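Local coordinates for variant surface glycoprotein MITat 1.13 (Trypanosoma brucei, PDB 6Z8H) that probably forms part of the dense surface coat whose antigenic switching lets the trypanosome evade the immune response of its host, at residues 128-139 with 151-161. Residues are numbered along the deposited sequence; the frame is centred on the assembly and turned at random.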
loop_
_atom_site.group_PDB
_atom_site.type_symbol
_atom_site.label_atom_id
_atom_site.label_comp_id
_atom_site.label_asym_id
_atom_site.label_seq_id
_atom_site.Cartn_x
_atom_site.Cartn_y
_atom_site.Cartn_z
ATOM N N LYS A 128 -4.924 22.398 8.831
ATOM C CA LYS A 128 -6.101 23.265 8.621
ATOM C C LYS A 128 -6.352 24.059 9.920
ATOM O O LYS A 128 -6.906 25.107 9.862
ATOM C CB LYS A 128 -7.309 22.372 8.324
ATOM C CG LYS A 128 -7.324 21.599 7.009
ATOM C CD LYS A 128 -7.209 22.383 5.805
ATOM C CE LYS A 128 -7.577 21.578 4.580
ATOM N NZ LYS A 128 -7.406 22.395 3.377
ATOM N N LEU A 129 -6.004 23.515 11.058
ATOM C CA LEU A 129 -6.322 24.107 12.348
ATOM C C LEU A 129 -5.160 24.854 12.993
ATOM O O LEU A 129 -5.351 25.455 14.052
ATOM C CB LEU A 129 -6.799 23.008 13.298
ATOM C CG LEU A 129 -8.063 22.259 12.880
ATOM C CD1 LEU A 129 -8.368 21.171 13.858
ATOM C CD2 LEU A 129 -9.238 23.223 12.793
ATOM N N GLU A 130 -3.987 24.876 12.352
ATOM C CA GLU A 130 -2.771 25.379 12.984
ATOM C C GLU A 130 -2.898 26.831 13.413
ATOM O O GLU A 130 -2.300 27.229 14.420
ATOM C CB GLU A 130 -1.579 25.203 12.016
ATOM C CG GLU A 130 -1.816 25.957 10.690
ATOM C CD GLU A 130 -0.698 25.870 9.661
ATOM O OE1 GLU A 130 0.014 24.839 9.600
ATOM O OE2 GLU A 130 -0.548 26.847 8.890
ATOM N N ARG A 131 -3.679 27.644 12.698
ATOM C CA ARG A 131 -3.811 29.103 12.933
ATOM C C ARG A 131 -5.086 29.344 13.722
ATOM O O ARG A 131 -5.447 30.475 13.802
ATOM C CB ARG A 131 -3.998 29.937 11.666
ATOM C CG ARG A 131 -2.957 29.863 10.564
ATOM C CD ARG A 131 -1.560 30.288 10.913
ATOM N NE ARG A 131 -0.727 30.598 9.759
ATOM C CZ ARG A 131 -1.011 31.482 8.812
ATOM N NH1 ARG A 131 -2.125 32.183 8.865
ATOM N NH2 ARG A 131 -0.187 31.678 7.814
ATOM N N GLY A 132 -5.736 28.322 14.249
ATOM C CA GLY A 132 -6.963 28.481 14.983
ATOM C C GLY A 132 -8.185 28.483 14.093
ATOM O O GLY A 132 -8.144 28.223 12.885
ATOM N N LEU A 133 -9.313 28.809 14.721
ATOM C CA LEU A 133 -10.615 28.746 14.066
ATOM C C LEU A 133 -11.344 30.091 14.170
ATOM O O LEU A 133 -12.579 30.142 14.181
ATOM C CB LEU A 133 -11.466 27.610 14.624
ATOM C CG LEU A 133 -11.175 26.228 14.001
ATOM C CD1 LEU A 133 -11.975 25.201 14.628
ATOM C CD2 LEU A 133 -11.424 26.347 12.521
ATOM N N GLY A 134 -10.592 31.192 14.198
ATOM C CA GLY A 134 -11.197 32.513 14.099
ATOM C C GLY A 134 -11.856 32.990 15.388
ATOM O O GLY A 134 -11.643 32.467 16.493
ATOM N N GLU A 135 -12.740 33.972 15.220
ATOM C CA GLU A 135 -13.297 34.678 16.375
ATOM C C GLU A 135 -14.644 35.291 16.021
ATOM O O GLU A 135 -14.991 35.481 14.850
ATOM C CB GLU A 135 -12.310 35.714 16.954
ATOM C CG GLU A 135 -11.770 36.669 15.945
ATOM C CD GLU A 135 -10.530 37.440 16.438
ATOM O OE1 GLU A 135 -10.182 37.408 17.653
ATOM O OE2 GLU A 135 -9.887 38.076 15.577
ATOM N N ALA A 136 -15.392 35.605 17.073
ATOM C CA ALA A 136 -16.583 36.443 16.995
ATOM C C ALA A 136 -16.270 37.703 17.773
ATOM O O ALA A 136 -15.894 37.613 18.935
ATOM C CB ALA A 136 -17.760 35.734 17.644
ATOM N N LYS A 137 -16.415 38.857 17.139
ATOM C CA LYS A 137 -16.110 40.122 17.801
ATOM C C LYS A 137 -17.342 41.014 17.745
ATOM O O LYS A 137 -17.738 41.457 16.665
ATOM C CB LYS A 137 -14.900 40.793 17.158
ATOM C CG LYS A 137 -14.391 42.017 17.915
ATOM C CD LYS A 137 -13.039 42.486 17.347
ATOM C CE LYS A 137 -13.143 43.923 16.872
ATOM N NZ LYS A 137 -11.991 44.732 17.352
ATOM N N ILE A 138 -17.955 41.223 18.900
ATOM C CA ILE A 138 -19.065 42.159 19.041
ATOM C C ILE A 138 -18.518 43.532 19.394
ATOM O O ILE A 138 -17.726 43.672 20.334
ATOM C CB ILE A 138 -20.043 41.676 20.122
ATOM C CG1 ILE A 138 -20.693 40.363 19.705
ATOM C CG2 ILE A 138 -21.076 42.786 20.430
ATOM C CD1 ILE A 138 -21.372 39.637 20.843
ATOM N N GLU A 139 -18.941 44.543 18.639
ATOM C CA GLU A 139 -18.718 45.944 18.982
ATOM C C GLU A 139 -20.092 46.569 19.167
ATOM O O GLU A 139 -20.847 46.717 18.204
ATOM C CB GLU A 139 -17.946 46.651 17.876
ATOM C CG GLU A 139 -16.695 45.927 17.415
ATOM C CD GLU A 139 -16.082 46.607 16.211
ATOM O OE1 GLU A 139 -16.695 47.579 15.718
ATOM O OE2 GLU A 139 -14.996 46.176 15.770
ATOM N N LYS A 151 -23.662 44.201 14.601
ATOM C CA LYS A 151 -22.662 44.512 15.612
ATOM C C LYS A 151 -21.592 43.437 15.738
ATOM O O LYS A 151 -20.625 43.619 16.490
ATOM C CB LYS A 151 -23.326 44.777 16.963
ATOM C CG LYS A 151 -24.247 46.015 16.945
ATOM C CD LYS A 151 -24.730 46.411 18.319
ATOM C CE LYS A 151 -25.616 47.663 18.303
ATOM N NZ LYS A 151 -25.939 48.097 19.675
ATOM N N PHE A 152 -21.718 42.343 14.988
ATOM C CA PHE A 152 -20.663 41.333 14.897
ATOM C C PHE A 152 -19.752 41.751 13.759
ATOM O O PHE A 152 -20.022 41.474 12.588
ATOM C CB PHE A 152 -21.242 39.960 14.618
ATOM C CG PHE A 152 -21.945 39.349 15.784
ATOM C CD1 PHE A 152 -23.215 39.774 16.163
ATOM C CD2 PHE A 152 -21.324 38.369 16.533
ATOM C CE1 PHE A 152 -23.857 39.166 17.223
ATOM C CE2 PHE A 152 -21.960 37.772 17.579
ATOM C CZ PHE A 152 -23.208 38.169 17.938
ATOM N N ARG A 153 -18.678 42.465 14.088
ATOM C CA ARG A 153 -17.825 42.932 13.005
ATOM C C ARG A 153 -16.811 41.872 12.599
ATOM O O ARG A 153 -16.515 41.708 11.409
ATOM C CB ARG A 153 -17.126 44.235 13.355
ATOM C CG ARG A 153 -16.635 44.934 12.096
ATOM C CD ARG A 153 -15.850 46.175 12.405
ATOM N NE ARG A 153 -14.436 45.913 12.643
ATOM C CZ ARG A 153 -13.536 45.722 11.683
ATOM N NH1 ARG A 153 -13.903 45.733 10.410
ATOM N NH2 ARG A 153 -12.266 45.509 12.002
ATOM N N ALA A 154 -16.280 41.126 13.556
ATOM C CA ALA A 154 -15.502 39.943 13.248
ATOM C C ALA A 154 -16.434 38.756 13.409
ATOM O O ALA A 154 -17.205 38.690 14.390
ATOM C CB ALA A 154 -14.269 39.799 14.145
ATOM N N THR A 155 -16.437 37.899 12.384
ATOM C CA THR A 155 -17.154 36.652 12.382
ATOM C C THR A 155 -16.350 35.602 11.646
ATOM O O THR A 155 -16.909 34.791 10.900
ATOM C CB THR A 155 -18.500 36.769 11.692
ATOM O OG1 THR A 155 -18.310 37.344 10.399
ATOM C CG2 THR A 155 -19.415 37.609 12.493
ATOM N N SER A 156 -15.021 35.633 11.806
ATOM C CA SER A 156 -14.133 34.632 11.222
ATOM C C SER A 156 -14.291 33.252 11.849
ATOM O O SER A 156 -13.723 32.288 11.319
ATOM C CB SER A 156 -12.689 35.096 11.386
ATOM O OG SER A 156 -12.387 35.299 12.752
ATOM N N LEU A 157 -15.067 33.119 12.921
ATOM C CA LEU A 157 -15.223 31.854 13.621
ATOM C C LEU A 157 -15.648 30.758 12.654
ATOM O O LEU A 157 -16.614 30.911 11.904
ATOM C CB LEU A 157 -16.256 31.985 14.736
ATOM C CG LEU A 157 -16.249 30.886 15.799
ATOM C CD1 LEU A 157 -14.991 30.921 16.656
ATOM C CD2 LEU A 157 -17.474 30.921 16.682
ATOM N N GLY A 158 -14.887 29.646 12.659
ATOM C CA GLY A 158 -15.124 28.515 11.787
ATOM C C GLY A 158 -14.287 28.496 10.538
ATOM O O GLY A 158 -14.366 27.508 9.799
ATOM N N THR A 159 -13.478 29.519 10.287
ATOM C CA THR A 159 -12.609 29.526 9.118
ATOM C C THR A 159 -11.369 28.684 9.391
ATOM O O THR A 159 -10.671 28.900 10.388
ATOM C CB THR A 159 -12.152 30.946 8.803
ATOM O OG1 THR A 159 -13.283 31.825 8.754
ATOM C CG2 THR A 159 -11.447 30.990 7.478
ATOM N N ILE A 160 -11.100 27.717 8.513
ATOM C CA ILE A 160 -9.896 26.912 8.607
ATOM C C ILE A 160 -8.804 27.520 7.737
ATOM O O ILE A 160 -9.069 28.297 6.826
ATOM C CB ILE A 160 -10.157 25.416 8.272
ATOM C CG1 ILE A 160 -10.448 25.207 6.783
ATOM C CG2 ILE A 160 -11.273 24.896 9.138
ATOM C CD1 ILE A 160 -10.562 23.764 6.322
ATOM N N HIS A 161 -7.568 27.051 7.935
ATOM C CA HIS A 161 -6.416 27.539 7.190
ATOM C C HIS A 161 -6.348 26.798 5.866
ATOM O O HIS A 161 -6.412 25.567 5.840
ATOM C CB HIS A 161 -5.144 27.269 7.998
ATOM C CG HIS A 161 -3.877 27.727 7.339
ATOM N ND1 HIS A 161 -3.626 29.050 7.040
ATOM C CD2 HIS A 161 -2.775 27.038 6.956
ATOM C CE1 HIS A 161 -2.430 29.153 6.489
ATOM N NE2 HIS A 161 -1.892 27.948 6.427
HETATM O O HOH W 1 -10.521 37.260 12.785
#
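K137 and A154 pair in antiparallel fashion, K137 N giving a nearly straight bond to A154 O (2.9 Å). In return K137 O takes R153 N at 2.9 Å, nearly in line with its C=O though bent at the hydrogen (132°), and A154 N only weakly. Beyond it E139 N reaches K151 O (2.9 Å). R153 bends at chi3 (86°) to cross E139, and R153 NE forms a salt bridge with the syn side of E139 OE2 (3.2 Å); the oxygen lies in the guanidinium plane. On the face away from K137 and A154, I138 CG1 lies over the F152 ring, suiting two buried apolar residues. Further along, the hydroxyl S156 OG accepts E135 N (2.8 Å), and a water links it to E135 OE2. S156 O takes both N and OG1 of T159, bracing a type II turn whose G158 tolerates positive phi and gives its N to L133 O (2.8 Å). H161 N satisfies K128 O on a lone pair, R131 CG lies over the imidazole face, but buried H161 O has no partner in the model. N252 ND2 of the second subunit bonds T155 O and L157 O. With strand 221-229 flanking 135-139, this is an antiparallel beta hairpin with a classic bulge, at the edge of the chain's five-stranded sheet.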